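Long-range contact in 178aa long hypothetical molybdenum cofactor biosynthesis protein B (Sulfolobus tokodaii, PDB 3IWT), which probably takes part in molybdenum cofactor biosynthesis, as a MoaB-type protein of the MogA/MoaB family with a predicted molybdopterin-binding domain: residues K14-Y19 with N52-I57. Sequence-based numbering, arbitrary orientation.
Sequences KSLNFY and NGHKII
The imidazole of His54 lies between two unlike neighbours: Phe18 CE1 sits 3.4 Å above one face, near the edge of the ring rather than over its centre, and the carbonyl O of Asn52 lies above the opposite face. At its edge the Leu16 N-H points to His54 ND1 (N to ND1 3.1 Å), nearly straight at 167° and close to the ring plane, so ND1 acts as acceptor and probably carries no proton. Chi1 sets CG beside the backbone N, and the bond to ND1 holds the ring's turn about CB-CG (chi2 -56°). The two rings meet obliquely, their planes 51° apart, and Lys55 O borders the Phe18 edge in plane. Beyond the imidazole, Ser15 OG, anti to its backbone N, donates to a lone pair of Gly53 O at 2.7 Å, and one water bridges Lys14 O and Asn52 O. Gly53, with positive phi, is the C-prime residue of the Schellman motif ending helix 40-51. Backbone hydrogen bonds then alternate between the strands, nearly along the C=O axes: Lys55 N to Leu16 O, Phe18 N to Lys55 O (2.8 Å) and Ile57 N to Phe18 O. Ile56 CD1 touches Phe18 CB on the face covered by helix 40-51; on the other, that of Asn17 and Lys55, Ile57 CD1 packs on Asn17 CB. The parallel pairs Asn17-Lys55 and Phe18-Ile56, with helices 25-32 and 40-51 between the strands, mark a beta-alpha-beta crossover of an alpha/beta fold.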
ATOM      1  N   LYS A  14     -29.423   8.392 -21.598  1.00 60.09           N
ATOM      2  CA  LYS A  14     -28.684   7.817 -22.727  1.00 59.04           C
ATOM      3  C   LYS A  14     -28.791   6.283 -22.749  1.00 57.18           C
ATOM      4  O   LYS A  14     -28.872   5.636 -21.708  1.00 57.50           O
ATOM      5  CB  LYS A  14     -27.190   8.194 -22.657  1.00 59.77           C
ATOM      6  CG  LYS A  14     -26.804   9.534 -23.291  1.00 62.03           C
ATOM      7  CD  LYS A  14     -25.270   9.734 -23.272  1.00 62.12           C
ATOM      8  CE  LYS A  14     -24.752  10.069 -21.847  1.00 64.73           C
ATOM      9  NZ  LYS A  14     -23.287   9.754 -21.551  1.00 64.23           N
ATOM     10  N   SER A  15     -28.773   5.720 -23.949  1.00 54.20           N
ATOM     11  CA  SER A  15     -28.459   4.321 -24.143  1.00 52.71           C
ATOM     12  C   SER A  15     -26.939   4.230 -24.013  1.00 50.89           C
ATOM     13  O   SER A  15     -26.224   4.970 -24.671  1.00 50.43           O
ATOM     14  CB  SER A  15     -28.902   3.860 -25.534  1.00 52.55           C
ATOM     15  OG  SER A  15     -28.604   2.496 -25.760  1.00 52.42           O
ATOM     16  N   LEU A  16     -26.456   3.344 -23.152  1.00 49.28           N
ATOM     17  CA  LEU A  16     -25.018   3.123 -22.971  1.00 47.96           C
ATOM     18  C   LEU A  16     -24.620   1.773 -23.564  1.00 46.55           C
ATOM     19  O   LEU A  16     -25.440   0.864 -23.680  1.00 45.96           O
ATOM     20  CB  LEU A  16     -24.652   3.205 -21.487  1.00 48.26           C
ATOM     21  CG  LEU A  16     -24.855   4.560 -20.799  1.00 48.03           C
ATOM     22  CD1 LEU A  16     -24.727   4.389 -19.288  1.00 49.58           C
ATOM     23  CD2 LEU A  16     -23.888   5.630 -21.347  1.00 49.56           C
ATOM     24  N   ASN A  17     -23.354   1.662 -23.952  1.00 45.76           N
ATOM     25  CA  ASN A  17     -22.776   0.442 -24.534  1.00 45.25           C
ATOM     26  C   ASN A  17     -22.019  -0.394 -23.484  1.00 44.44           C
ATOM     27  O   ASN A  17     -21.084   0.093 -22.813  1.00 44.07           O
ATOM     28  CB  ASN A  17     -21.815   0.794 -25.657  1.00 44.90           C
ATOM     29  CG  ASN A  17     -22.470   1.534 -26.818  1.00 44.48           C
ATOM     30  OD1 ASN A  17     -21.852   2.421 -27.414  1.00 47.77           O
ATOM     31  ND2 ASN A  17     -23.655   1.141 -27.183  1.00 38.72           N
ATOM     32  N   PHE A  18     -22.400  -1.657 -23.364  1.00 44.34           N
ATOM     33  CA  PHE A  18     -21.869  -2.553 -22.329  1.00 44.18           C
ATOM     34  C   PHE A  18     -21.118  -3.703 -22.978  1.00 44.31           C
ATOM     35  O   PHE A  18     -21.521  -4.193 -24.038  1.00 45.26           O
ATOM     36  CB  PHE A  18     -23.006  -3.123 -21.476  1.00 44.66           C
ATOM     37  CG  PHE A  18     -23.615  -2.132 -20.527  1.00 44.39           C
ATOM     38  CD1 PHE A  18     -24.437  -1.140 -20.997  1.00 45.45           C
ATOM     39  CD2 PHE A  18     -23.330  -2.185 -19.156  1.00 46.79           C
ATOM     40  CE1 PHE A  18     -25.021  -0.222 -20.147  1.00 46.84           C
ATOM     41  CE2 PHE A  18     -23.916  -1.264 -18.276  1.00 46.63           C
ATOM     42  CZ  PHE A  18     -24.741  -0.265 -18.787  1.00 44.38           C
ATOM     43  N   TYR A  19     -20.031  -4.130 -22.329  1.00 43.72           N
ATOM     44  CA  TYR A  19     -19.318  -5.342 -22.689  1.00 43.43           C
ATOM     45  C   TYR A  19     -19.411  -6.307 -21.503  1.00 43.22           C
ATOM     46  O   TYR A  19     -19.134  -5.925 -20.356  1.00 43.50           O
ATOM     47  CB  TYR A  19     -17.855  -5.014 -22.976  1.00 43.78           C
ATOM     48  CG  TYR A  19     -17.084  -6.086 -23.689  1.00 43.45           C
ATOM     49  CD1 TYR A  19     -16.658  -5.892 -24.999  1.00 44.47           C
ATOM     50  CD2 TYR A  19     -16.751  -7.271 -23.056  1.00 43.69           C
ATOM     51  CE1 TYR A  19     -15.900  -6.845 -25.657  1.00 45.35           C
ATOM     52  CE2 TYR A  19     -16.038  -8.248 -23.709  1.00 43.92           C
ATOM     53  CZ  TYR A  19     -15.605  -8.025 -25.012  1.00 45.92           C
ATOM     54  OH  TYR A  19     -14.854  -8.970 -25.650  1.00 43.85           O
ATOM     55  N   ASN A  52     -33.595  -2.431 -20.498  1.00 49.05           N
ATOM     56  CA  ASN A  52     -33.495  -1.066 -19.992  1.00 48.79           C
ATOM     57  C   ASN A  52     -32.936  -0.037 -20.982  1.00 47.54           C
ATOM     58  O   ASN A  52     -32.701   1.134 -20.597  1.00 48.76           O
ATOM     59  CB  ASN A  52     -32.708  -1.067 -18.685  1.00 49.36           C
ATOM     60  CG  ASN A  52     -33.551  -1.500 -17.513  1.00 51.65           C
ATOM     61  OD1 ASN A  52     -34.085  -0.651 -16.812  1.00 58.41           O
ATOM     62  ND2 ASN A  52     -33.721  -2.821 -17.315  1.00 51.13           N
ATOM     63  N   GLY A  53     -32.768  -0.455 -22.253  1.00 47.32           N
ATOM     64  CA  GLY A  53     -32.548   0.544 -23.315  1.00 47.21           C
ATOM     65  C   GLY A  53     -31.095   0.642 -23.703  1.00 46.44           C
ATOM     66  O   GLY A  53     -30.732   1.442 -24.577  1.00 45.91           O
ATOM     67  N   HIS A  54     -30.259  -0.182 -23.060  1.00 45.77           N
ATOM     68  CA  HIS A  54     -28.824  -0.207 -23.341  1.00 45.49           C
ATOM     69  C   HIS A  54     -28.476  -1.233 -24.414  1.00 45.56           C
ATOM     70  O   HIS A  54     -29.309  -2.053 -24.809  1.00 45.02           O
ATOM     71  CB  HIS A  54     -28.064  -0.521 -22.048  1.00 44.24           C
ATOM     72  CG  HIS A  54     -28.348   0.451 -20.956  1.00 42.38           C
ATOM     73  ND1 HIS A  54     -28.149   1.807 -21.105  1.00 42.07           N
ATOM     74  CD2 HIS A  54     -28.842   0.272 -19.709  1.00 41.97           C
ATOM     75  CE1 HIS A  54     -28.495   2.422 -19.991  1.00 43.99           C
ATOM     76  NE2 HIS A  54     -28.937   1.514 -19.133  1.00 42.93           N
ATOM     77  N   LYS A  55     -27.231  -1.196 -24.861  1.00 46.19           N
ATOM     78  CA  LYS A  55     -26.727  -2.073 -25.911  1.00 46.75           C
ATOM     79  C   LYS A  55     -25.599  -2.970 -25.415  1.00 47.35           C
ATOM     80  O   LYS A  55     -24.782  -2.555 -24.557  1.00 46.51           O
ATOM     81  CB  LYS A  55     -26.204  -1.235 -27.078  1.00 48.14           C
ATOM     82  CG  LYS A  55     -27.196  -0.241 -27.663  1.00 49.67           C
ATOM     83  CD  LYS A  55     -28.403  -0.951 -28.217  1.00 52.99           C
ATOM     84  CE  LYS A  55     -29.250  -0.044 -29.108  1.00 53.11           C
ATOM     85  NZ  LYS A  55     -30.340  -0.838 -29.776  1.00 54.51           N
ATOM     86  N   ILE A  56     -25.548  -4.200 -25.931  1.00 47.14           N
ATOM     87  CA  ILE A  56     -24.416  -5.095 -25.646  1.00 47.57           C
ATOM     88  C   ILE A  56     -23.545  -5.069 -26.874  1.00 47.89           C
ATOM     89  O   ILE A  56     -23.990  -5.464 -27.962  1.00 48.32           O
ATOM     90  CB  ILE A  56     -24.860  -6.562 -25.380  1.00 47.61           C
ATOM     91  CG1 ILE A  56     -25.935  -6.632 -24.281  1.00 47.82           C
ATOM     92  CG2 ILE A  56     -23.632  -7.444 -25.065  1.00 47.36           C
ATOM     93  CD1 ILE A  56     -25.651  -5.850 -23.005  1.00 46.80           C
ATOM     94  N   ILE A  57     -22.327  -4.564 -26.753  1.00 47.64           N
ATOM     95  CA  ILE A  57     -21.490  -4.524 -27.916  1.00 48.05           C
ATOM     96  C   ILE A  57     -20.384  -5.559 -27.933  1.00 47.79           C
ATOM     97  O   ILE A  57     -19.696  -5.681 -28.925  1.00 47.83           O
ATOM     98  CB  ILE A  57     -21.020  -3.099 -28.268  1.00 49.10           C
ATOM     99  CG1 ILE A  57     -20.139  -2.489 -27.194  1.00 48.34           C
ATOM    100  CG2 ILE A  57     -22.266  -2.224 -28.620  1.00 50.80           C
ATOM    101  CD1 ILE A  57     -19.370  -1.295 -27.765  1.00 50.08           C
TER
HETATM  102  O   HOH W   1     -31.420   3.873 -21.421  1.00 68.45           O